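PDB 5AEB: LRA-12 from Uncultured bacterium, which probably hydrolyses beta-lactam antibiotics, carbapenems among them, as a class B3 metallo-beta-lactamase with two zinc ions in its active site. Local coordinates for residues Met186-Phe195 with Leu261-Asn270. Residues are numbered along the deposited sequence; the frame is centred on the assembly and turned at random.
Sequences MPTIVIEKKF and LQKEYEKHLN
M186-I189 passes the last turns of helix 251-267, CA atoms nearest at T188 and L261; the irregular chain then curls round the tail after the helix, where E192 faces N270 and K194 faces H268 in antiparallel sense. H268 leaves the helix with positive phi, and beyond it N270 N donates a nearly straight hydrogen bond to I191 O (3.0 Å, 167° at the hydrogen). At the other end a single water donates to both P187 O and L261 O, bridging the inverse gamma turn centred on P187 to the helix.

L261 packs with both methyls: CD1 presses on P187 CD at 3.5 Å, tight for two carbons, while CD2 lies against T188 CG2. I189 points at the helix, its chi1 of -62° setting CG1 beside the backbone N, and its CD1 reaches Y265 CA at 3.6 Å; the other branch, CG2, rests on L269 CA. F195, Y265 and H268 form an aromatic cluster. The F195 and Y265 rings meet along their rims, F195 CE2 3.4 Å from Y265 CD1, with planes 42° apart and neither over the other's face; F195 meets H268 obliquely. H268 O sits over the centre of one F195 face. The imidazole is tied back to the last turn of the helix: H268 ND1 donates to Y265 O at 2.8 Å, in the carbonyl plane, and K194 CG lies at its edge. K194, bent at chi2, brings NZ to L269 CD2 at 3.4 Å.

The contact fastens the loop after strand 178-184 to helix 251-267. T188 O receives a weak hydrogen bond from the zinc ligand H161, and V190 lies beside H161 and H86, so the loop also borders the active site. Helix 204-216 adds Y208, which packs against F195 and Y265 and is hydrogen-bonded through its hydroxyl to T188 O, while M186 rests on strand 222-225.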
loop_
_atom_site.group_PDB
_atom_site.type_symbol
_atom_site.label_atom_id
_atom_site.label_comp_id
_atom_site.label_asym_id
_atom_site.label_seq_id
_atom_site.Cartn_x
_atom_site.Cartn_y
_atom_site.Cartn_z
ATOM N N MET A 186 -6.278 3.161 -3.377
ATOM C CA MET A 186 -7.465 3.955 -3.814
ATOM C C MET A 186 -6.995 5.237 -4.553
ATOM O O MET A 186 -6.056 5.896 -4.100
ATOM C CB MET A 186 -8.379 4.298 -2.620
ATOM C CG MET A 186 -8.809 3.069 -1.794
ATOM S SD MET A 186 -9.404 1.729 -2.840
ATOM C CE MET A 186 -11.069 2.287 -3.212
ATOM N N PRO A 187 -7.640 5.586 -5.686
ATOM C CA PRO A 187 -7.224 6.759 -6.475
ATOM C C PRO A 187 -7.714 8.072 -5.873
ATOM O O PRO A 187 -8.558 8.746 -6.441
ATOM C CB PRO A 187 -7.877 6.507 -7.837
ATOM C CG PRO A 187 -9.123 5.744 -7.483
ATOM C CD PRO A 187 -8.741 4.847 -6.345
ATOM N N THR A 188 -7.193 8.416 -4.712
ATOM C CA THR A 188 -7.494 9.676 -4.119
ATOM C C THR A 188 -6.638 10.723 -4.838
ATOM O O THR A 188 -5.610 10.388 -5.441
ATOM C CB THR A 188 -7.206 9.635 -2.610
ATOM O OG1 THR A 188 -5.829 9.283 -2.396
ATOM C CG2 THR A 188 -8.137 8.583 -1.902
ATOM N N ILE A 189 -7.096 11.965 -4.801
ATOM C CA ILE A 189 -6.397 13.082 -5.410
ATOM C C ILE A 189 -5.719 13.913 -4.333
ATOM O O ILE A 189 -6.334 14.316 -3.321
ATOM C CB ILE A 189 -7.346 13.956 -6.252
ATOM C CG1 ILE A 189 -7.931 13.119 -7.399
ATOM C CG2 ILE A 189 -6.646 15.231 -6.741
ATOM C CD1 ILE A 189 -9.092 13.791 -8.085
ATOM N N VAL A 190 -4.454 14.189 -4.579
ATOM C CA VAL A 190 -3.592 14.779 -3.584
ATOM C C VAL A 190 -3.488 16.300 -3.797
ATOM O O VAL A 190 -3.235 17.042 -2.857
ATOM C CB VAL A 190 -2.209 14.064 -3.633
ATOM C CG1 VAL A 190 -1.074 14.939 -3.129
ATOM C CG2 VAL A 190 -2.263 12.763 -2.861
ATOM N N ILE A 191 -3.676 16.742 -5.034
ATOM C CA ILE A 191 -3.530 18.155 -5.391
ATOM C C ILE A 191 -4.786 18.973 -5.090
ATOM O O ILE A 191 -5.904 18.453 -5.070
ATOM C CB ILE A 191 -3.135 18.352 -6.876
ATOM C CG1 ILE A 191 -3.752 17.259 -7.759
ATOM C CG2 ILE A 191 -1.624 18.315 -7.002
ATOM C CD1 ILE A 191 -4.559 17.732 -8.947
ATOM N N GLU A 192 -4.604 20.263 -4.863
ATOM C CA GLU A 192 -5.745 21.151 -4.636
ATOM C C GLU A 192 -6.219 21.836 -5.912
ATOM O O GLU A 192 -7.317 22.359 -5.955
ATOM C CB GLU A 192 -5.431 22.157 -3.522
ATOM C CG GLU A 192 -5.288 21.475 -2.167
ATOM C CD GLU A 192 -4.408 22.235 -1.191
ATOM O OE1 GLU A 192 -3.252 22.581 -1.541
ATOM O OE2 GLU A 192 -4.872 22.483 -0.055
ATOM N N LYS A 193 -5.395 21.803 -6.956
ATOM C CA LYS A 193 -5.708 22.473 -8.220
ATOM C C LYS A 193 -6.277 21.532 -9.291
ATOM O O LYS A 193 -6.402 20.327 -9.066
ATOM C CB LYS A 193 -4.481 23.250 -8.740
ATOM C CG LYS A 193 -3.246 22.407 -9.057
ATOM C CD LYS A 193 -2.065 23.280 -9.476
ATOM C CE LYS A 193 -1.273 23.781 -8.279
ATOM N NZ LYS A 193 -0.531 25.044 -8.559
ATOM N N LYS A 194 -6.645 22.107 -10.436
ATOM C CA LYS A 194 -7.155 21.371 -11.591
ATOM C C LYS A 194 -6.045 20.537 -12.223
ATOM O O LYS A 194 -4.878 20.952 -12.218
ATOM C CB LYS A 194 -7.675 22.357 -12.646
ATOM C CG LYS A 194 -9.183 22.500 -12.730
ATOM C CD LYS A 194 -9.773 23.193 -11.510
ATOM C CE LYS A 194 -11.251 22.856 -11.348
ATOM N NZ LYS A 194 -11.727 23.405 -10.054
ATOM N N PHE A 195 -6.414 19.395 -12.798
ATOM C CA PHE A 195 -5.468 18.516 -13.488
ATOM C C PHE A 195 -4.630 19.243 -14.529
ATOM O O PHE A 195 -3.404 19.031 -14.609
ATOM C CB PHE A 195 -6.199 17.354 -14.168
ATOM C CG PHE A 195 -6.725 16.322 -13.212
ATOM C CD1 PHE A 195 -5.932 15.837 -12.182
ATOM C CD2 PHE A 195 -8.001 15.811 -13.371
ATOM C CE1 PHE A 195 -6.417 14.878 -11.306
ATOM C CE2 PHE A 195 -8.487 14.852 -12.503
ATOM C CZ PHE A 195 -7.695 14.381 -11.471
ATOM N N LEU A 261 -14.600 8.733 -5.326
ATOM C CA LEU A 261 -13.358 9.144 -5.925
ATOM C C LEU A 261 -13.550 9.547 -7.402
ATOM O O LEU A 261 -12.822 10.392 -7.918
ATOM C CB LEU A 261 -12.288 8.069 -5.738
ATOM C CG LEU A 261 -11.932 7.693 -4.289
ATOM C CD1 LEU A 261 -11.034 6.484 -4.329
ATOM C CD2 LEU A 261 -11.284 8.828 -3.495
ATOM N N GLN A 262 -14.531 8.940 -8.055
ATOM C CA GLN A 262 -14.934 9.303 -9.416
ATOM C C GLN A 262 -15.456 10.756 -9.476
ATOM O O GLN A 262 -15.004 11.534 -10.318
ATOM C CB GLN A 262 -15.974 8.313 -9.934
ATOM C CG GLN A 262 -16.718 8.734 -11.194
ATOM C CD GLN A 262 -15.830 8.691 -12.422
ATOM O OE1 GLN A 262 -15.017 7.777 -12.588
ATOM N NE2 GLN A 262 -15.961 9.697 -13.277
ATOM N N LYS A 263 -16.382 11.108 -8.572
ATOM C CA LYS A 263 -16.899 12.484 -8.444
ATOM C C LYS A 263 -15.771 13.488 -8.173
ATOM O O LYS A 263 -15.793 14.624 -8.670
ATOM C CB LYS A 263 -17.940 12.580 -7.330
ATOM C CG LYS A 263 -19.145 11.651 -7.493
ATOM C CD LYS A 263 -19.695 11.685 -8.917
ATOM C CE LYS A 263 -20.352 10.380 -9.323
ATOM N NZ LYS A 263 -21.543 10.082 -8.479
ATOM N N GLU A 264 -14.803 13.059 -7.357
ATOM C CA GLU A 264 -13.644 13.847 -7.031
ATOM C C GLU A 264 -12.811 14.113 -8.293
ATOM O O GLU A 264 -12.410 15.251 -8.551
ATOM C CB GLU A 264 -12.825 13.134 -5.964
ATOM C CG GLU A 264 -11.708 13.965 -5.381
ATOM C CD GLU A 264 -12.230 15.175 -4.659
ATOM O OE1 GLU A 264 -12.723 16.104 -5.322
ATOM O OE2 GLU A 264 -12.156 15.199 -3.421
ATOM N N TYR A 265 -12.556 13.059 -9.068
ATOM C CA TYR A 265 -11.871 13.148 -10.346
ATOM C C TYR A 265 -12.541 14.163 -11.292
ATOM O O TYR A 265 -11.849 14.943 -11.942
ATOM C CB TYR A 265 -11.793 11.763 -10.991
ATOM C CG TYR A 265 -11.551 11.743 -12.489
ATOM C CD1 TYR A 265 -10.298 12.019 -13.013
ATOM C CD2 TYR A 265 -12.577 11.442 -13.379
ATOM C CE1 TYR A 265 -10.068 11.989 -14.370
ATOM C CE2 TYR A 265 -12.352 11.413 -14.745
ATOM C CZ TYR A 265 -11.095 11.696 -15.225
ATOM O OH TYR A 265 -10.855 11.667 -16.571
ATOM N N GLU A 266 -13.871 14.146 -11.343
ATOM C CA GLU A 266 -14.666 15.073 -12.163
ATOM C C GLU A 266 -14.509 16.546 -11.778
ATOM O O GLU A 266 -14.417 17.409 -12.649
ATOM C CB GLU A 266 -16.154 14.680 -12.147
ATOM C CG GLU A 266 -16.497 13.524 -13.075
ATOM C CD GLU A 266 -17.852 12.893 -12.781
ATOM O OE1 GLU A 266 -18.806 13.618 -12.412
ATOM O OE2 GLU A 266 -17.976 11.658 -12.936
ATOM N N LYS A 267 -14.495 16.833 -10.487
ATOM C CA LYS A 267 -14.205 18.171 -9.997
ATOM C C LYS A 267 -12.768 18.607 -10.342
ATOM O O LYS A 267 -12.508 19.799 -10.549
ATOM C CB LYS A 267 -14.390 18.207 -8.480
ATOM C CG LYS A 267 -15.843 18.183 -8.012
ATOM C CD LYS A 267 -15.926 18.070 -6.495
ATOM C CE LYS A 267 -17.292 18.506 -5.969
ATOM N NZ LYS A 267 -18.394 17.624 -6.449
ATOM N N HIS A 268 -11.878 17.604 -10.385
ATOM C CA HIS A 268 -10.405 17.664 -10.514
ATOM C C HIS A 268 -9.543 17.758 -9.214
ATOM O O HIS A 268 -8.342 17.956 -9.331
ATOM C CB HIS A 268 -9.943 18.622 -11.650
ATOM C CG HIS A 268 -10.701 18.462 -12.973
ATOM N ND1 HIS A 268 -11.224 17.286 -13.392
ATOM C CD2 HIS A 268 -11.008 19.406 -13.986
ATOM C CE1 HIS A 268 -11.826 17.454 -14.598
ATOM N NE2 HIS A 268 -11.700 18.755 -14.958
ATOM N N LEU A 269 -10.076 17.575 -7.983
ATOM C CA LEU A 269 -9.256 17.931 -6.790
ATOM C C LEU A 269 -9.692 17.687 -5.283
ATOM O O LEU A 269 -10.757 17.366 -4.957
ATOM C CB LEU A 269 -8.804 19.402 -6.935
ATOM C CG LEU A 269 -9.924 20.499 -6.824
ATOM C CD1 LEU A 269 -9.987 21.138 -5.424
ATOM C CD2 LEU A 269 -9.845 21.596 -7.900
ATOM N N ASN A 270 -8.722 17.886 -4.399
ATOM C CA ASN A 270 -8.852 17.774 -2.956
ATOM C C ASN A 270 -7.543 17.284 -2.356
ATOM O O ASN A 270 -6.763 18.066 -1.808
ATOM C CB ASN A 270 -9.977 16.830 -2.566
ATOM C CG ASN A 270 -10.479 17.073 -1.148
ATOM O OD1 ASN A 270 -10.254 18.141 -0.569
ATOM N ND2 ASN A 270 -11.168 16.079 -0.577
HETATM O O HOH W 1 -10.422 10.765 -6.657
#